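Local atomic coordinates of SusD homolog (Bacteroides thetaiotaomicron, PDB entry 3SGH), a protein that probably binds sugars at the cell surface as a SusD-like outer-membrane lipoprotein. Residues A[188-193]-A[217-222]; A[210-215]-A[334-339]. All coordinates share one frame; numbering follows the deposited sequence. Where two conformers were deposited one is given.

Interaction 1: A[188-193]-A[217-222]; sequences ANTLKL and GGVMES
The hydroxyl OG1 of Thr-190 is gripped from two directions. From the loop, the backbone N of Met-220 donates a hydrogen bond to it, 3.0 Å long and fairly straight at 162°. From its own helix, it bonds the carbonyl O of Lys-186, one turn earlier. The first torsion serves both: OG1 sits beside the backbone N, chi1 -56°, where it can reach back along the helix and out to the loop. The same oxygen touches two carbons of the loop, Val-219 CB at 3.4 Å and Met-220 CG at 3.5 Å. The side chains of Thr-190 and Val-219 cross at about a right angle.

Asn-189 lies against the turn that ends helix 204-217. Its CB meets Gly-218 O at 3.3 Å. Its amide passes beside Gly-217, and Asn-189 ND2 lies 3.5 Å from Gly-217 C. A water accepts from Asn-189 ND2 at 3.0 Å and gives a weak, long bond to Gly-217 O. Gly-218 leaves the helix with phi 116°, a backbone shape that calls for glycine.

Between apolar side chains there is one contact: Val-219 CG1 approaches Leu-193 CD2 at 4.1 Å. CG1 also lies over the backbone carbonyl of Asn-189. Arg-326 of helix 319-331 touches both Leu-193 and Val-219.

The segment 217-222 thus leaves its helix and runs past the side of helix 181-198. The buried hydroxyl of Thr-190 gives the N-H of Met-220, which lies outside any regular helix or strand, an acceptor, and its bond to Lys-186 O fixes the hydroxyl's direction.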
loop_
_atom_site.group_PDB
_atom_site.type_symbol
_atom_site.label_atom_id
_atom_site.label_comp_id
_atom_site.label_asym_id
_atom_site.label_seq_id
_atom_site.Cartn_x
_atom_site.Cartn_y
_atom_site.Cartn_z
ATOM N N ALA A 188 -9.971 0.032 -12.134
ATOM C CA ALA A 188 -9.139 1.007 -12.818
ATOM C C ALA A 188 -9.451 2.456 -12.376
ATOM O O ALA A 188 -8.535 3.254 -12.165
ATOM C CB ALA A 188 -9.242 0.854 -14.331
ATOM N N ASN A 189 -10.729 2.794 -12.277
ATOM C CA ASN A 189 -11.123 4.133 -11.799
ATOM C C ASN A 189 -10.772 4.366 -10.350
ATOM O O ASN A 189 -10.408 5.482 -9.973
ATOM C CB ASN A 189 -12.608 4.387 -12.073
ATOM C CG ASN A 189 -12.846 4.780 -13.530
ATOM O OD1 ASN A 189 -12.313 5.778 -13.995
ATOM N ND2 ASN A 189 -13.634 3.986 -14.249
ATOM N N THR A 190 -10.808 3.317 -9.533
ATOM C CA THR A 190 -10.478 3.466 -8.124
ATOM C C THR A 190 -8.958 3.686 -8.000
ATOM O O THR A 190 -8.491 4.482 -7.184
ATOM C CB THR A 190 -10.919 2.250 -7.285
ATOM O OG1 THR A 190 -12.325 2.013 -7.448
ATOM C CG2 THR A 190 -10.630 2.456 -5.807
ATOM N N LEU A 191 -8.201 3.000 -8.831
ATOM C CA LEU A 191 -6.739 3.231 -8.897
ATOM C C LEU A 191 -6.430 4.629 -9.355
ATOM O O LEU A 191 -5.559 5.326 -8.772
ATOM C CB LEU A 191 -6.091 2.278 -9.894
ATOM C CG LEU A 191 -4.572 2.387 -10.088
ATOM C CD1 LEU A 191 -3.780 2.199 -8.776
ATOM C CD2 LEU A 191 -4.095 1.400 -11.182
ATOM N N LYS A 192 -7.167 5.067 -10.360
ATOM C CA LYS A 192 -7.044 6.439 -10.855
ATOM C C LYS A 192 -7.301 7.410 -9.704
ATOM O O LYS A 192 -6.552 8.347 -9.500
ATOM C CB LYS A 192 -7.981 6.704 -12.016
ATOM C CG LYS A 192 -7.874 8.114 -12.610
ATOM C CD LYS A 192 -8.719 8.166 -13.911
ATOM C CE LYS A 192 -8.737 9.545 -14.521
ATOM N NZ LYS A 192 -9.431 9.607 -15.841
ATOM N N LEU A 193 -8.331 7.149 -8.909
ATOM C CA LEU A 193 -8.631 8.015 -7.753
ATOM C C LEU A 193 -7.552 7.946 -6.654
ATOM O O LEU A 193 -7.163 9.003 -6.102
ATOM C CB LEU A 193 -10.005 7.687 -7.186
ATOM C CG LEU A 193 -10.498 8.513 -6.021
ATOM C CD1 LEU A 193 -10.522 9.994 -6.415
ATOM C CD2 LEU A 193 -11.907 8.034 -5.611
ATOM N N GLY A 217 -16.334 7.941 -13.907
ATOM C CA GLY A 217 -16.068 6.682 -14.571
ATOM C C GLY A 217 -16.710 5.542 -13.795
ATOM O O GLY A 217 -17.217 4.593 -14.394
ATOM N N GLY A 218 -16.639 5.624 -12.468
ATOM C CA GLY A 218 -17.284 4.681 -11.578
ATOM C C GLY A 218 -16.254 3.921 -10.757
ATOM O O GLY A 218 -15.505 3.104 -11.302
ATOM N N VAL A 219 -16.233 4.164 -9.458
ATOM C CA VAL A 219 -15.277 3.475 -8.578
ATOM C C VAL A 219 -15.984 2.292 -7.908
ATOM O O VAL A 219 -17.201 2.066 -8.094
ATOM C CB VAL A 219 -14.676 4.455 -7.537
ATOM C CG1 VAL A 219 -13.808 5.546 -8.224
ATOM C CG2 VAL A 219 -15.796 5.123 -6.690
HETATM N N MSE A 220 -15.242 1.537 -7.113
HETATM C CA MSE A 220 -15.839 0.410 -6.369
HETATM C C MSE A 220 -16.900 0.941 -5.402
HETATM O O MSE A 220 -16.734 2.013 -4.793
HETATM C CB MSE A 220 -14.789 -0.359 -5.583
HETATM C CG MSE A 220 -13.758 -1.044 -6.413
HETATM SE SE MSE A 220 -12.512 -1.945 -5.254
HETATM C CE MSE A 220 -11.433 -2.636 -6.706
ATOM N N GLU A 221 -18.005 0.204 -5.281
ATOM C CA GLU A 221 -19.137 0.625 -4.443
ATOM C C GLU A 221 -19.611 -0.413 -3.428
ATOM O O GLU A 221 -20.189 -0.025 -2.420
ATOM C CB GLU A 221 -20.328 1.009 -5.300
ATOM C CG GLU A 221 -20.061 2.211 -6.171
ATOM C CD GLU A 221 -20.060 3.527 -5.406
ATOM O OE1 GLU A 221 -20.078 3.532 -4.146
ATOM O OE2 GLU A 221 -20.065 4.594 -6.084
ATOM N N SER A 222 -19.292 -1.678 -3.656
ATOM C CA SER A 222 -19.730 -2.753 -2.763
ATOM C C SER A 222 -18.649 -3.800 -2.588
ATOM O O SER A 222 -17.697 -3.881 -3.400
ATOM C CB SER A 222 -20.978 -3.427 -3.327
ATOM O OG SER A 222 -20.690 -4.079 -4.547
HETATM O O HOH W 1 -14.883 4.614 -16.855
#

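Interaction 2: A[210-215]-A[334-339]; sequences KAQEAV and WNMGGD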
loop_
_atom_site.group_PDB
_atom_site.type_symbol
_atom_site.label_atom_id
_atom_site.label_comp_id
_atom_site.label_asym_id
_atom_site.label_seq_id
_atom_site.Cartn_x
_atom_site.Cartn_y
_atom_site.Cartn_z
ATOM N N LYS A 210 -8.433 14.688 -12.416
ATOM C CA LYS A 210 -8.391 13.237 -12.522
ATOM C C LYS A 210 -9.342 12.502 -11.544
ATOM O O LYS A 210 -10.003 11.499 -11.929
ATOM C CB LYS A 210 -6.969 12.713 -12.307
ATOM C CG LYS A 210 -5.981 13.164 -13.366
ATOM C CD LYS A 210 -6.290 12.561 -14.712
ATOM C CE LYS A 210 -5.288 12.914 -15.779
ATOM N NZ LYS A 210 -5.728 14.012 -16.675
ATOM N N ALA A 211 -9.423 12.998 -10.314
ATOM C CA ALA A 211 -10.267 12.360 -9.288
ATOM C C ALA A 211 -11.741 12.434 -9.714
ATOM O O ALA A 211 -12.502 11.450 -9.603
ATOM C CB ALA A 211 -10.063 12.988 -7.932
ATOM N N GLN A 212 -12.153 13.598 -10.175
ATOM C CA GLN A 212 -13.536 13.804 -10.637
ATOM C C GLN A 212 -13.870 12.930 -11.856
ATOM O O GLN A 212 -14.955 12.329 -11.911
ATOM C CB GLN A 212 -13.856 15.288 -10.836
ATOM C CG GLN A 212 -13.919 15.983 -9.492
ATOM C CD GLN A 212 -14.174 17.459 -9.481
ATOM O OE1 GLN A 212 -14.232 18.047 -8.401
ATOM N NE2 GLN A 212 -14.378 18.065 -10.642
ATOM N N GLU A 213 -12.954 12.827 -12.802
ATOM C CA GLU A 213 -13.108 11.863 -13.894
ATOM C C GLU A 213 -13.290 10.454 -13.397
ATOM O O GLU A 213 -14.142 9.711 -13.910
ATOM C CB GLU A 213 -11.926 11.910 -14.844
ATOM C CG GLU A 213 -11.863 13.170 -15.708
ATOM C CD GLU A 213 -10.526 13.328 -16.431
ATOM O OE1 GLU A 213 -9.635 12.431 -16.349
ATOM O OE2 GLU A 213 -10.348 14.377 -17.085
ATOM N N ALA A 214 -12.436 10.048 -12.448
ATOM C CA ALA A 214 -12.502 8.724 -11.851
ATOM C C ALA A 214 -13.859 8.457 -11.233
ATOM O O ALA A 214 -14.439 7.389 -11.461
ATOM C CB ALA A 214 -11.413 8.520 -10.824
ATOM N N VAL A 215 -14.391 9.441 -10.509
ATOM C CA VAL A 215 -15.682 9.285 -9.847
ATOM C C VAL A 215 -16.820 9.136 -10.858
ATOM O O VAL A 215 -17.672 8.278 -10.699
ATOM C CB VAL A 215 -15.939 10.456 -8.861
ATOM C CG1 VAL A 215 -17.368 10.367 -8.293
ATOM C CG2 VAL A 215 -14.905 10.376 -7.774
ATOM N N TRP A 334 -13.631 18.954 -3.333
ATOM C CA TRP A 334 -13.856 18.373 -4.660
ATOM C C TRP A 334 -15.305 17.885 -4.764
ATOM O O TRP A 334 -15.979 17.686 -3.749
ATOM C CB TRP A 334 -12.888 17.227 -4.928
ATOM C CG TRP A 334 -11.427 17.600 -4.934
ATOM C CD1 TRP A 334 -10.855 18.843 -4.830
ATOM C CD2 TRP A 334 -10.347 16.669 -5.075
ATOM N NE1 TRP A 334 -9.481 18.726 -4.897
ATOM C CE2 TRP A 334 -9.151 17.406 -5.052
ATOM C CE3 TRP A 334 -10.289 15.278 -5.221
ATOM C CZ2 TRP A 334 -7.902 16.797 -5.191
ATOM C CZ3 TRP A 334 -9.047 14.672 -5.329
ATOM C CH2 TRP A 334 -7.868 15.444 -5.307
ATOM N N ASN A 335 -15.779 17.683 -5.991
ATOM C CA ASN A 335 -17.125 17.213 -6.188
ATOM C C ASN A 335 -17.081 15.700 -6.381
ATOM O O ASN A 335 -16.718 15.246 -7.451
ATOM C CB ASN A 335 -17.738 17.924 -7.410
ATOM C CG ASN A 335 -17.743 19.466 -7.258
ATOM O OD1 ASN A 335 -17.377 20.186 -8.175
ATOM N ND2 ASN A 335 -18.127 19.938 -6.128
HETATM N N MSE A 336 -17.432 14.954 -5.338
HETATM C CA MSE A 336 -17.206 13.505 -5.276
HETATM C C MSE A 336 -18.515 12.699 -5.302
HETATM O O MSE A 336 -18.521 11.483 -5.224
HETATM C CB MSE A 336 -16.375 13.153 -4.030
HETATM C CG MSE A 336 -14.957 13.791 -4.003
HETATM SE SE MSE A 336 -13.725 12.748 -4.950
HETATM C CE MSE A 336 -13.819 13.626 -6.671
ATOM N N GLY A 337 -19.634 13.375 -5.479
ATOM C CA GLY A 337 -20.919 12.662 -5.504
ATOM C C GLY A 337 -21.546 12.426 -4.137
ATOM O O GLY A 337 -22.480 11.625 -4.005
ATOM N N GLY A 338 -21.064 13.147 -3.142
ATOM C CA GLY A 338 -21.439 12.941 -1.754
ATOM C C GLY A 338 -20.552 13.731 -0.818
ATOM O O GLY A 338 -19.474 14.220 -1.201
ATOM N N ASP A 339 -20.975 13.845 0.442
ATOM C CA ASP A 339 -20.195 14.586 1.408
ATOM C C ASP A 339 -19.275 13.658 2.198
ATOM O O ASP A 339 -19.366 12.418 2.113
ATOM C CB ASP A 339 -21.063 15.468 2.351
ATOM C CG ASP A 339 -22.048 14.662 3.244
ATOM O OD1 ASP A 339 -21.811 13.491 3.550
ATOM O OD2 ASP A 339 -23.069 15.256 3.687
#
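Ala-211, Gln-212 and Val-215 present one side of their helix to the loop 334-339. The polar contact is a single hydrogen bond from Asn-335 N to Gln-212 OE1, 2.9 Å long and nearly straight at 173°. The N-H arrives above the carbonyl plane of the Gln-212 amide, 36° out of it. The Gln-212 chain is extended beyond CG, which carries OE1 out to the loop backbone. OE1 also accepts from Gln-208 NE2, so two donors hold it.

The apolar contacts centre on selenomethionine Met-336. Its chain bends at chi2 (-85°) and chi3, bringing the methyl CE back to the helix. CE touches Val-215 CG2 at 3.6 Å and Gln-212 CG at 3.7 Å. Ala-211 CB packs obliquely against the indole of Trp-334, 3.3 Å from CZ3. CG1 of Val-215 instead meets a polar atom, the backbone Met-336 O, at 3.5 Å, in simple van der Waals contact.

The loop joins helix 319-331 to helix 340-354, and Asp-339 is the N-cap of the latter. Trp-334 also touches Ala-207 and Gln-208 of helix 204-217 and Ile-197 of helix 181-198, placing its ring where these two consecutive helices meet.

In the fold
Both interactions involve helix 204-217. Interaction 2 uses its side chains, while interaction 1 uses its C-terminal end and the loop beyond. Their centres lie about 10 Å apart. Helices 181-198 and 204-217 follow each other in the chain and pack directly. A salt bridge joins Lys-192 NZ to Glu-213 OE1 at 2.9 Å, and Lys-192 NZ also pairs with Asp-152. Close packing adds Asn-189 O to Ala-214 CB at 3.3 Å and Leu-193 CD1 to Ala-211 CB at 3.4 Å. Interaction 1 ties the loop after helix 204-217 to the preceding helix, 181-198. Interaction 2 brings in the distant loop between helices 319-331 and 340-354, within an alpha-alpha superhelix.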